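Local atomic coordinates of geranyltranstransferase (Agrobacterium tumefaciens, PDB entry 2H8O), a protein that probably catalyses the condensation of geranyl diphosphate with isopentenyl diphosphate to give farnesyl diphosphate, an isoprenoid precursor. Residues Ala229-Ala234 with Arg246-Gly251; Asp103-Leu108 with Asp170-Ala175; Leu161-Ile166 with Ser184-Ala189; Arg87-Leu92 with Gly223-Phe228. All blocks are in the same frame, centred on the assembly; numbering follows the deposited sequence.

Contact 1: Ala229-Ala234 with Arg246-Gly251; sequences ACEAGA and RLRLFG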
loop_
_atom_site.group_PDB
_atom_site.type_symbol
_atom_site.label_atom_id
_atom_site.label_comp_id
_atom_site.label_asym_id
_atom_site.label_seq_id
_atom_site.Cartn_x
_atom_site.Cartn_y
_atom_site.Cartn_z
ATOM N N ALA A 229 -4.700 -12.100 10.188
ATOM C CA ALA A 229 -4.681 -11.628 11.580
ATOM C C ALA A 229 -4.180 -12.706 12.536
ATOM O O ALA A 229 -3.414 -12.450 13.448
ATOM C CB ALA A 229 -6.067 -11.180 12.000
ATOM N N CYS A 230 -4.629 -13.923 12.301
ATOM C CA CYS A 230 -4.276 -15.057 13.153
ATOM C C CYS A 230 -2.894 -15.586 12.846
ATOM O O CYS A 230 -2.118 -15.857 13.741
ATOM C CB CYS A 230 -5.302 -16.150 12.981
ATOM S SG CYS A 230 -6.941 -15.655 13.618
ATOM N N GLU A 231 -2.592 -15.732 11.560
ATOM C CA GLU A 231 -1.269 -16.201 11.148
ATOM C C GLU A 231 -0.163 -15.246 11.593
ATOM O O GLU A 231 0.941 -15.672 11.935
ATOM C CB GLU A 231 -1.223 -16.469 9.629
ATOM C CG GLU A 231 0.079 -17.133 9.152
ATOM C CD GLU A 231 0.118 -17.411 7.670
ATOM O OE1 GLU A 231 -0.868 -17.113 6.982
ATOM O OE2 GLU A 231 1.135 -17.967 7.198
ATOM N N ALA A 232 -0.473 -13.947 11.601
ATOM C CA ALA A 232 0.484 -12.927 12.028
ATOM C C ALA A 232 1.038 -13.166 13.424
ATOM O O ALA A 232 2.197 -12.848 13.693
ATOM C CB ALA A 232 -0.147 -11.542 11.954
ATOM N N GLY A 233 0.214 -13.694 14.324
ATOM C CA GLY A 233 0.681 -13.961 15.677
ATOM C C GLY A 233 1.836 -14.945 15.694
ATOM O O GLY A 233 2.822 -14.764 16.428
ATOM N N ALA A 234 1.712 -16.000 14.886
ATOM C CA ALA A 234 2.771 -16.991 14.717
ATOM C C ALA A 234 4.022 -16.379 14.083
ATOM O O ALA A 234 5.140 -16.651 14.522
ATOM C CB ALA A 234 2.271 -18.166 13.887
ATOM N N ARG A 246 -0.996 -23.922 11.763
ATOM C CA ARG A 246 -2.114 -24.122 12.685
ATOM C C ARG A 246 -2.896 -22.807 12.848
ATOM O O ARG A 246 -4.134 -22.784 12.742
ATOM C CB ARG A 246 -1.610 -24.612 14.042
ATOM C CG ARG A 246 -2.705 -24.869 15.069
ATOM C CD ARG A 246 -2.182 -25.627 16.302
ATOM N NE ARG A 246 -1.632 -26.935 15.893
ATOM C CZ ARG A 246 -2.335 -28.060 15.701
ATOM N NH1 ARG A 246 -3.644 -28.124 15.933
ATOM N NH2 ARG A 246 -1.712 -29.162 15.294
ATOM N N LEU A 247 -2.177 -21.722 13.110
ATOM C CA LEU A 247 -2.856 -20.427 13.306
ATOM C C LEU A 247 -3.492 -19.902 12.020
ATOM O O LEU A 247 -4.585 -19.337 12.065
ATOM C CB LEU A 247 -1.939 -19.395 13.978
ATOM C CG LEU A 247 -2.017 -19.363 15.512
ATOM C CD1 LEU A 247 -3.369 -18.832 15.980
ATOM C CD2 LEU A 247 -1.756 -20.733 16.135
ATOM N N ARG A 248 -2.829 -20.101 10.886
ATOM C CA ARG A 248 -3.440 -19.833 9.572
ATOM C C ARG A 248 -4.785 -20.581 9.391
ATOM O O ARG A 248 -5.867 -19.992 9.035
ATOM C CB ARG A 248 -2.435 -20.179 8.459
ATOM C CG ARG A 248 -2.887 -19.822 7.064
ATOM C CD ARG A 248 -1.914 -20.387 6.035
ATOM N NE ARG A 248 -2.374 -20.243 4.658
ATOM C CZ ARG A 248 -2.249 -19.145 3.922
ATOM N NH1 ARG A 248 -1.678 -18.062 4.424
ATOM N NH2 ARG A 248 -2.697 -19.131 2.662
ATOM N N LEU A 249 -4.752 -21.878 9.632
ATOM C CA LEU A 249 -5.962 -22.662 9.500
ATOM C C LEU A 249 -7.051 -22.156 10.439
ATOM O O LEU A 249 -8.223 -22.061 10.049
ATOM C CB LEU A 249 -5.680 -24.140 9.770
ATOM C CG LEU A 249 -4.953 -25.039 8.805
ATOM C CD1 LEU A 249 -5.094 -26.451 9.349
ATOM C CD2 LEU A 249 -5.525 -24.959 7.402
ATOM N N PHE A 250 -6.675 -21.837 11.672
ATOM C CA PHE A 250 -7.623 -21.266 12.632
ATOM C C PHE A 250 -8.236 -19.982 12.047
ATOM O O PHE A 250 -9.452 -19.766 12.094
ATOM C CB PHE A 250 -6.941 -20.978 13.973
ATOM C CG PHE A 250 -7.857 -20.366 14.989
ATOM C CD1 PHE A 250 -8.728 -21.146 15.743
ATOM C CD2 PHE A 250 -7.874 -18.999 15.182
ATOM C CE1 PHE A 250 -9.575 -20.556 16.681
ATOM C CE2 PHE A 250 -8.729 -18.414 16.098
ATOM C CZ PHE A 250 -9.570 -19.191 16.848
ATOM N N GLY A 251 -7.387 -19.140 11.467
ATOM C CA GLY A 251 -7.839 -17.891 10.861
ATOM C C GLY A 251 -8.789 -18.121 9.701
ATOM O O GLY A 251 -9.771 -17.413 9.536
#
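C230 and E231 of helix 211-237 meet L247, R248, F250 and G251 of helix 241-267 across a close antiparallel pair, the two short segments passing 7.4 Å apart at 165° between their N-to-C directions. The two helices follow each other in the chain and make an alpha hairpin of the all-helical isoprenoid synthase fold. G251, with no side chain, is what lets C230 come in so near: C230 SG lies 3.7 Å from G251 CA, and C230 CB lies 3.4 Å from the carbonyl oxygen L247 O. With SG anti to the carbonyl carbon (chi1 -67°), the sulfur also reaches the edge of the F250 ring, 3.8 Å from F250 CD2 and near the ring plane, a Cys sulfur-aromatic contact. L247 CB lies against C230 O, 3.6 Å away, and that carbonyl accepts a hydrogen bond from S96 OG on helix 88-99.

One flank of the hairpin is charged, with a salt bridge between E231 OE1 and R248 NH1. The two side chains run side by side, pointing the same way, both with CG anti to the backbone N, and E231 OE1 rests against the R248 aliphatic chain, 3.4 Å from R248 CG. The second carboxylate oxygen of E231 forms a salt bridge with R244, and R248 NH1 has another to D65 of the second subunit, so this flank also takes part in the dimer. R248 NH1 approaches E231 OE1 on its syn lone pair at 2.8 Å, with the oxygen almost in the guanidinium plane and the carboxylate plane turned 83° from it.

Contact 2: Asp103-Leu108 with Asp170-Ala175; sequences DAEAGL and DNPLAA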
loop_
_atom_site.group_PDB
_atom_site.type_symbol
_atom_site.label_atom_id
_atom_site.label_comp_id
_atom_site.label_asym_id
_atom_site.label_seq_id
_atom_site.Cartn_x
_atom_site.Cartn_y
_atom_site.Cartn_z
ATOM N N ASP A 103 5.757 -10.846 21.570
ATOM C CA ASP A 103 5.859 -9.512 22.135
ATOM C C ASP A 103 4.547 -8.757 21.910
ATOM O O ASP A 103 4.163 -8.476 20.762
ATOM C CB ASP A 103 7.033 -8.781 21.468
ATOM C CG ASP A 103 7.349 -7.455 22.112
ATOM O OD1 ASP A 103 6.457 -6.590 22.176
ATOM O OD2 ASP A 103 8.496 -7.283 22.573
ATOM N N ALA A 104 3.870 -8.412 23.001
ATOM C CA ALA A 104 2.573 -7.740 22.919
ATOM C C ALA A 104 2.664 -6.385 22.235
ATOM O O ALA A 104 1.699 -5.954 21.600
ATOM C CB ALA A 104 1.983 -7.560 24.317
ATOM N N GLU A 105 3.797 -5.695 22.365
ATOM C CA GLU A 105 3.944 -4.379 21.733
ATOM C C GLU A 105 4.009 -4.561 20.227
ATOM O O GLU A 105 3.405 -3.802 19.488
ATOM C CB GLU A 105 5.190 -3.627 22.251
ATOM C CG GLU A 105 5.318 -2.200 21.736
ATOM C CD GLU A 105 6.518 -1.447 22.309
ATOM O OE1 GLU A 105 7.351 -2.060 23.032
ATOM O OE2 GLU A 105 6.607 -0.226 22.057
ATOM N N ALA A 106 4.730 -5.583 19.774
ATOM C CA ALA A 106 4.755 -5.886 18.335
ATOM C C ALA A 106 3.354 -6.278 17.852
ATOM O O ALA A 106 2.884 -5.831 16.795
ATOM C CB ALA A 106 5.769 -6.971 18.061
ATOM N N GLY A 107 2.659 -7.074 18.657
ATOM C CA GLY A 107 1.260 -7.416 18.374
ATOM C C GLY A 107 0.348 -6.209 18.226
ATOM O O GLY A 107 -0.479 -6.143 17.310
ATOM N N LEU A 108 0.519 -5.237 19.121
ATOM C CA LEU A 108 -0.265 -4.009 19.069
ATOM C C LEU A 108 0.028 -3.203 17.792
ATOM O O LEU A 108 -0.894 -2.707 17.137
ATOM C CB LEU A 108 -0.000 -3.169 20.314
ATOM C CG LEU A 108 -0.898 -1.961 20.504
ATOM C CD1 LEU A 108 -2.339 -2.385 20.757
ATOM C CD2 LEU A 108 -0.372 -1.088 21.636
ATOM N N ASP A 170 9.968 1.542 15.312
ATOM C CA ASP A 170 9.212 1.560 16.579
ATOM C C ASP A 170 8.275 0.362 16.777
ATOM O O ASP A 170 7.629 0.251 17.822
ATOM C CB ASP A 170 8.493 2.897 16.802
ATOM C CG ASP A 170 7.389 3.141 15.845
ATOM O OD1 ASP A 170 7.133 2.272 14.979
ATOM O OD2 ASP A 170 6.766 4.233 15.953
ATOM N N ASN A 171 8.213 -0.525 15.776
ATOM C CA ASN A 171 7.629 -1.845 15.934
ATOM C C ASN A 171 8.751 -2.765 16.392
ATOM O O ASN A 171 9.680 -3.033 15.616
ATOM C CB ASN A 171 7.058 -2.356 14.604
ATOM C CG ASN A 171 6.411 -3.720 14.736
ATOM O OD1 ASN A 171 6.171 -4.194 15.849
ATOM N ND2 ASN A 171 6.121 -4.368 13.601
ATOM N N PRO A 172 8.709 -3.221 17.670
ATOM C CA PRO A 172 9.847 -3.985 18.185
ATOM C C PRO A 172 9.811 -5.423 17.715
ATOM O O PRO A 172 9.300 -6.297 18.409
ATOM C CB PRO A 172 9.673 -3.876 19.712
ATOM C CG PRO A 172 8.200 -3.789 19.903
ATOM C CD PRO A 172 7.647 -3.053 18.689
ATOM N N LEU A 173 10.319 -5.645 16.499
ATOM C CA LEU A 173 10.233 -6.929 15.816
ATOM C C LEU A 173 11.405 -7.070 14.826
ATOM O O LEU A 173 11.765 -6.116 14.145
ATOM C CB LEU A 173 8.900 -7.010 15.088
ATOM C CG LEU A 173 8.491 -8.338 14.477
ATOM C CD1 LEU A 173 8.341 -9.394 15.582
ATOM C CD2 LEU A 173 7.191 -8.150 13.695
ATOM N N ALA A 174 12.014 -8.253 14.778
ATOM C CA ALA A 174 13.170 -8.485 13.907
ATOM C C ALA A 174 12.789 -8.265 12.445
ATOM O O ALA A 174 11.652 -8.520 12.047
ATOM C CB ALA A 174 13.719 -9.889 14.090
ATOM N N ALA A 175 13.765 -7.812 11.668
ATOM C CA ALA A 175 13.583 -7.497 10.245
ATOM C C ALA A 175 13.025 -8.669 9.448
ATOM O O ALA A 175 12.176 -8.491 8.602
ATOM C CB ALA A 175 14.903 -7.013 9.627
HETATM O O HOH W 1 8.198 1.083 20.230
#
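A106 is the tightly packed point between the first turn of helix 104-125 and the turn at N171-L173. N171 OD1 sits 3.3 Å from A106 CA, and the methyl A106 CB has P172 O at 3.6 Å, with L173 CD1 a little farther off. N171 CG stands anti to the backbone N (chi1 -179°), and the amide beyond it turns OD1 to A106 while ND2 gives a hydrogen bond to I166 O. N171 OD1, by contrast, is buried here with no polar partner in the model; carbon and hydrogen of A106 are what lie against it.

Both segments are shaped by compact local motifs. D103 is the N-cap of helix 104-125: its OD1 takes A106 N at 3.1 Å, coming from above the carboxylate plane, and a weak bond from E105 N. P172 is the centre of an inverse gamma turn, closed by a weak bond from L173 N to N171 O. This turn lies in the loop joining helix 148-167 to helix 175-189, so the contact fits that loop against the start of helix 104-125, with I236 of helix 211-237 touching both A106 and L173.

On the solvent side the contact is between a charged chain and a proline ring, and water takes over. The extended E105 chain crosses the P172 ring at about a right angle, and E105 OE1 comes to 3.7 Å from P172 CG. The D103 side chain crosses the same ring more distantly. A water molecule bridges the two segments, donating to E105 OE2 at 2.8 Å and to D170 O at 2.6 Å.

Contact 3: Leu161-Ile166 with Ser184-Ala189; sequences LAFDII and SLARAA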
loop_
_atom_site.group_PDB
_atom_site.type_symbol
_atom_site.label_atom_id
_atom_site.label_comp_id
_atom_site.label_asym_id
_atom_site.label_seq_id
_atom_site.Cartn_x
_atom_site.Cartn_y
_atom_site.Cartn_z
ATOM N N LEU A 161 0.273 3.621 4.953
ATOM C CA LEU A 161 0.673 3.684 6.373
ATOM C C LEU A 161 0.735 2.304 7.033
ATOM O O LEU A 161 1.583 2.061 7.920
ATOM C CB LEU A 161 -0.291 4.598 7.157
ATOM C CG LEU A 161 0.263 5.075 8.507
ATOM C CD1 LEU A 161 1.406 6.053 8.277
ATOM C CD2 LEU A 161 -0.853 5.696 9.298
ATOM N N ALA A 162 -0.155 1.391 6.636
ATOM C CA ALA A 162 -0.137 0.023 7.172
ATOM C C ALA A 162 1.258 -0.586 7.040
ATOM O O ALA A 162 1.782 -1.209 7.964
ATOM C CB ALA A 162 -1.186 -0.839 6.488
ATOM N N PHE A 163 1.876 -0.404 5.875
ATOM C CA PHE A 163 3.205 -0.956 5.629
ATOM C C PHE A 163 4.308 -0.244 6.404
ATOM O O PHE A 163 5.196 -0.896 6.955
ATOM C CB PHE A 163 3.470 -1.056 4.132
ATOM C CG PHE A 163 2.602 -2.079 3.479
ATOM C CD1 PHE A 163 2.886 -3.412 3.651
ATOM C CD2 PHE A 163 1.448 -1.722 2.787
ATOM C CE1 PHE A 163 2.082 -4.389 3.064
ATOM C CE2 PHE A 163 0.649 -2.683 2.222
ATOM C CZ PHE A 163 0.955 -4.007 2.364
ATOM N N ASP A 164 4.202 1.083 6.489
ATOM C CA ASP A 164 5.064 1.861 7.381
ATOM C C ASP A 164 5.013 1.338 8.821
ATOM O O ASP A 164 6.036 1.127 9.439
ATOM C CB ASP A 164 4.660 3.341 7.334
ATOM C CG ASP A 164 5.648 4.260 8.036
ATOM O OD1 ASP A 164 6.780 3.844 8.362
ATOM O OD2 ASP A 164 5.288 5.442 8.252
ATOM N N ILE A 165 3.812 1.131 9.350
ATOM C CA ILE A 165 3.647 0.722 10.741
ATOM C C ILE A 165 4.275 -0.641 10.993
ATOM O O ILE A 165 4.943 -0.858 12.007
ATOM C CB ILE A 165 2.160 0.697 11.125
ATOM C CG1 ILE A 165 1.586 2.111 11.094
ATOM C CG2 ILE A 165 1.955 0.060 12.511
ATOM C CD1 ILE A 165 0.079 2.141 11.044
ATOM N N ILE A 166 4.094 -1.562 10.052
ATOM C CA ILE A 166 4.712 -2.874 10.240
ATOM C C ILE A 166 6.233 -2.816 10.226
ATOM O O ILE A 166 6.889 -3.424 11.071
ATOM C CB ILE A 166 4.242 -3.857 9.195
ATOM C CG1 ILE A 166 2.787 -4.203 9.463
ATOM C CG2 ILE A 166 5.096 -5.153 9.198
ATOM C CD1 ILE A 166 2.154 -5.018 8.375
ATOM N N SER A 184 3.022 -11.300 3.736
ATOM C CA SER A 184 1.751 -11.924 4.093
ATOM C C SER A 184 0.590 -10.929 3.965
ATOM O O SER A 184 -0.492 -11.268 3.453
ATOM C CB SER A 184 1.842 -12.457 5.525
ATOM O OG SER A 184 0.688 -13.165 5.905
ATOM N N LEU A 185 0.813 -9.702 4.432
ATOM C CA LEU A 185 -0.244 -8.691 4.378
ATOM C C LEU A 185 -0.550 -8.257 2.932
ATOM O O LEU A 185 -1.702 -8.185 2.519
ATOM C CB LEU A 185 0.088 -7.474 5.236
ATOM C CG LEU A 185 -1.045 -6.449 5.329
ATOM C CD1 LEU A 185 -2.381 -7.097 5.763
ATOM C CD2 LEU A 185 -0.643 -5.294 6.257
ATOM N N ALA A 186 0.498 -8.063 2.144
ATOM C CA ALA A 186 0.348 -7.666 0.751
ATOM C C ALA A 186 -0.379 -8.741 -0.056
ATOM O O ALA A 186 -1.245 -8.405 -0.885
ATOM C CB ALA A 186 1.719 -7.350 0.139
ATOM N N ARG A 187 -0.049 -10.011 0.207
ATOM C CA ARG A 187 -0.705 -11.111 -0.496
ATOM C C ARG A 187 -2.152 -11.208 -0.073
ATOM O O ARG A 187 -3.022 -11.403 -0.912
ATOM C CB ARG A 187 0.014 -12.447 -0.273
ATOM C CG ARG A 187 1.443 -12.433 -0.786
ATOM C CD ARG A 187 1.645 -12.969 -2.182
ATOM N NE ARG A 187 3.043 -12.712 -2.535
ATOM C CZ ARG A 187 4.055 -13.550 -2.370
ATOM N NH1 ARG A 187 3.857 -14.784 -1.935
ATOM N NH2 ARG A 187 5.284 -13.153 -2.700
ATOM N N ALA A 188 -2.413 -11.041 1.227
ATOM C CA ALA A 188 -3.788 -11.110 1.746
ATOM C C ALA A 188 -4.652 -9.948 1.272
ATOM O O ALA A 188 -5.883 -10.086 1.171
ATOM C CB ALA A 188 -3.795 -11.129 3.269
ATOM N N ALA A 189 -4.017 -8.801 0.997
ATOM C CA ALA A 189 -4.746 -7.559 0.725
ATOM C C ALA A 189 -4.953 -7.204 -0.754
ATOM O O ALA A 189 -5.857 -6.418 -1.085
ATOM C CB ALA A 189 -4.036 -6.406 1.426
#
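L185 reaches across from helix 175-189 with its CD2 methyl, which comes to 3.5 Å from I166 CD1 of helix 148-167. The two side chains meet methyl to methyl at a slant. I166 has CG1 anti to the carbonyl carbon (chi1 -70°) and CD1 carried farther out in an extended chain, while L185 CG is anti to its own backbone N. The methyl A162 CB closes in on the same L185 CD2 more loosely, at 4.5 Å.

Beside this pair the F163 ring bridges the gap with its outer rim. F163 CZ is 4.0 Å from A186 CA, which lies at the ring edge near its plane, and the A186 methyl is about as close, with F163 CZ 4.1 Å from A186 CB. L185 CB touches F163 CE1 obliquely.

Helices 148-167 and 175-189 are consecutive and antiparallel, an alpha hairpin of the isoprenoid synthase bundle, but an open one: the segment axes stay 11.5 Å apart, and long side chains span the distance. L185 also touches F228 of helix 211-237 and L117 of helix 104-125. F163 and D164 look to the second subunit, where the F163 ring stacks on F163 of the second subunit and the D164 carboxylate pairs, between subunits, with the guanidinium of R187 of the second subunit.

Contact 4: Arg87-Leu92 with Gly223-Phe228; sequences RLRPFL and GALLRF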
loop_
_atom_site.group_PDB
_atom_site.type_symbol
_atom_site.label_atom_id
_atom_site.label_comp_id
_atom_site.label_asym_id
_atom_site.label_seq_id
_atom_site.Cartn_x
_atom_site.Cartn_y
_atom_site.Cartn_z
ATOM N N ARG A 87 -13.016 -3.576 15.836
ATOM C CA ARG A 87 -11.604 -3.902 15.958
ATOM C C ARG A 87 -11.339 -5.408 16.157
ATOM O O ARG A 87 -10.378 -5.799 16.800
ATOM C CB ARG A 87 -10.922 -3.093 17.071
ATOM C CG ARG A 87 -11.326 -1.637 17.138
ATOM C CD ARG A 87 -11.072 -0.848 15.853
ATOM N NE ARG A 87 -11.450 0.539 16.070
ATOM C CZ ARG A 87 -11.518 1.485 15.135
ATOM N NH1 ARG A 87 -11.247 1.215 13.870
ATOM N NH2 ARG A 87 -11.896 2.711 15.489
ATOM N N LEU A 88 -12.146 -6.241 15.520
ATOM C CA LEU A 88 -11.910 -7.688 15.551
ATOM C C LEU A 88 -10.547 -8.069 14.989
ATOM O O LEU A 88 -9.892 -8.990 15.491
ATOM C CB LEU A 88 -13.007 -8.419 14.776
ATOM C CG LEU A 88 -12.842 -9.926 14.698
ATOM C CD1 LEU A 88 -12.913 -10.544 16.085
ATOM C CD2 LEU A 88 -13.879 -10.541 13.759
ATOM N N ARG A 89 -10.121 -7.419 13.906
ATOM C CA ARG A 89 -8.859 -7.826 13.279
ATOM C C ARG A 89 -7.634 -7.587 14.213
ATOM O O ARG A 89 -6.850 -8.513 14.448
ATOM C CB ARG A 89 -8.717 -7.203 11.888
ATOM C CG ARG A 89 -9.749 -7.820 10.949
ATOM C CD ARG A 89 -9.970 -7.035 9.675
ATOM N NE ARG A 89 -11.135 -7.532 8.933
ATOM C CZ ARG A 89 -12.396 -7.275 9.261
ATOM N NH1 ARG A 89 -12.698 -6.513 10.321
ATOM N NH2 ARG A 89 -13.377 -7.772 8.527
ATOM N N PRO A 90 -7.485 -6.366 14.769
ATOM C CA PRO A 90 -6.462 -6.196 15.798
ATOM C C PRO A 90 -6.599 -7.141 16.997
ATOM O O PRO A 90 -5.596 -7.600 17.528
ATOM C CB PRO A 90 -6.630 -4.744 16.253
ATOM C CG PRO A 90 -7.578 -4.131 15.388
ATOM C CD PRO A 90 -8.128 -5.090 14.405
ATOM N N PHE A 91 -7.831 -7.418 17.417
ATOM C CA PHE A 91 -8.066 -8.345 18.508
ATOM C C PHE A 91 -7.392 -9.678 18.204
ATOM O O PHE A 91 -6.694 -10.265 19.052
ATOM C CB PHE A 91 -9.565 -8.549 18.734
ATOM C CG PHE A 91 -9.883 -9.699 19.620
ATOM C CD1 PHE A 91 -10.071 -9.525 20.981
ATOM C CD2 PHE A 91 -9.982 -10.982 19.098
ATOM C CE1 PHE A 91 -10.365 -10.627 21.789
ATOM C CE2 PHE A 91 -10.267 -12.062 19.918
ATOM C CZ PHE A 91 -10.460 -11.880 21.236
ATOM N N LEU A 92 -7.604 -10.166 16.978
ATOM C CA LEU A 92 -7.086 -11.472 16.590
ATOM C C LEU A 92 -5.552 -11.480 16.545
ATOM O O LEU A 92 -4.906 -12.454 16.977
ATOM C CB LEU A 92 -7.689 -11.925 15.253
ATOM C CG LEU A 92 -9.192 -12.258 15.294
ATOM C CD1 LEU A 92 -9.765 -12.344 13.875
ATOM C CD2 LEU A 92 -9.452 -13.546 16.070
ATOM N N GLY A 223 -12.235 -13.256 4.000
ATOM C CA GLY A 223 -11.461 -14.254 4.720
ATOM C C GLY A 223 -9.986 -13.919 4.883
ATOM O O GLY A 223 -9.385 -14.239 5.903
ATOM N N ALA A 224 -9.380 -13.309 3.860
ATOM C CA ALA A 224 -7.918 -13.220 3.795
ATOM C C ALA A 224 -7.343 -12.362 4.941
ATOM O O ALA A 224 -6.341 -12.731 5.534
ATOM C CB ALA A 224 -7.451 -12.694 2.428
ATOM N N LEU A 225 -7.989 -11.245 5.265
ATOM C CA LEU A 225 -7.505 -10.387 6.363
ATOM C C LEU A 225 -7.641 -11.077 7.719
ATOM O O LEU A 225 -6.828 -10.851 8.600
ATOM C CB LEU A 225 -8.219 -9.028 6.438
ATOM C CG LEU A 225 -7.929 -8.061 5.302
ATOM C CD1 LEU A 225 -8.267 -6.651 5.754
ATOM C CD2 LEU A 225 -6.474 -8.113 4.841
ATOM N N LEU A 226 -8.679 -11.901 7.870
ATOM C CA LEU A 226 -8.898 -12.650 9.136
ATOM C C LEU A 226 -7.888 -13.800 9.278
ATOM O O LEU A 226 -7.349 -14.038 10.358
ATOM C CB LEU A 226 -10.359 -13.095 9.258
ATOM C CG LEU A 226 -11.370 -11.943 9.383
ATOM C CD1 LEU A 226 -12.793 -12.440 9.058
ATOM C CD2 LEU A 226 -11.292 -11.270 10.773
ATOM N N ARG A 227 -7.606 -14.486 8.177
ATOM C CA ARG A 227 -6.518 -15.450 8.090
ATOM C C ARG A 227 -5.179 -14.815 8.485
ATOM O O ARG A 227 -4.456 -15.318 9.352
ATOM C CB ARG A 227 -6.467 -16.024 6.659
ATOM C CG ARG A 227 -5.343 -17.004 6.405
ATOM C CD ARG A 227 -5.169 -17.243 4.894
ATOM N NE ARG A 227 -4.465 -16.127 4.258
ATOM C CZ ARG A 227 -4.634 -15.703 3.009
ATOM N NH1 ARG A 227 -5.549 -16.247 2.213
ATOM N NH2 ARG A 227 -3.906 -14.683 2.570
ATOM N N PHE A 228 -4.868 -13.694 7.844
ATOM C CA PHE A 228 -3.655 -12.963 8.130
ATOM C C PHE A 228 -3.597 -12.583 9.623
ATOM O O PHE A 228 -2.543 -12.699 10.251
ATOM C CB PHE A 228 -3.552 -11.696 7.274
ATOM C CG PHE A 228 -2.465 -10.770 7.738
ATOM C CD1 PHE A 228 -1.153 -10.928 7.310
ATOM C CD2 PHE A 228 -2.742 -9.772 8.652
ATOM C CE1 PHE A 228 -0.150 -10.103 7.791
ATOM C CE2 PHE A 228 -1.738 -8.941 9.144
ATOM C CZ PHE A 228 -0.446 -9.103 8.718
#
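L226 of helix 211-237 packs with L88, R89 and L92 of helix 88-99 in a buried, almost wholly apolar helix-helix contact, and the centre of the contact lies about 4 Å from the centre of the chain. The segments run in roughly parallel directions, 29° apart, with their axes 9.5 Å from each other. Nearly everything converges on one methyl, L226 CD2. It lies 3.6 Å from L92 CD1, 3.8 Å from R89 CG and 4.0 Å from L88 CD2, so three side chains from helix 88-99 meet it on that side. The L88 side chain crosses L226 at about a right angle, whereas R89 and L92 come in at a slant. L226 CG is anti to the carbonyl carbon (chi1 -65°), which starts the side chain toward these neighbours.

R87, the N-cap residue, and the first turn of helix 88-99 carry RLRP, the end of the GGKRLRP signature of polyprenyl synthetases, which in relatives contributes to binding isopentenyl diphosphate. Within the all-helical fold this helix is packed at its N-terminal end against the long helix 211-237. L88 and L92 also touch I330 and L323 of helix 321-331, while R89 leans on L114 and H118 of helix 104-125.

R89 contributes both carbon and a flat polar group. Its chain is extended from CG to NE, and the guanidinium takes L226 CD2 over one face, 4.1 Å above the plane and offset toward the rim. At its edge, near the plane, lies L225, with R89 NE 4.1 Å from L225 CB.

In the fold
Contacts 1, 3 and 4 are buried, whereas contact 2 lies partly at the surface and is the one with a water bridge. Contact 1 carries a charged pair beside its apolar core, while contacts 3 and 4 are held by apolar packing. Contacts 1 and 4 both use helix 211-237, with centres about 9 Å apart: A229 packs on L92, but R248 NH1 and R227 NE, two like charges, also come close. Contacts 1 and 3 each build an antiparallel hairpin, close through glycine in contact 1 and spread by large apolar side chains in contact 3. F228 and A224 press on S184, L185 and A188, tying contact 4 to contact 3. Contact 2 borders contact 3 where N171 packs against I165.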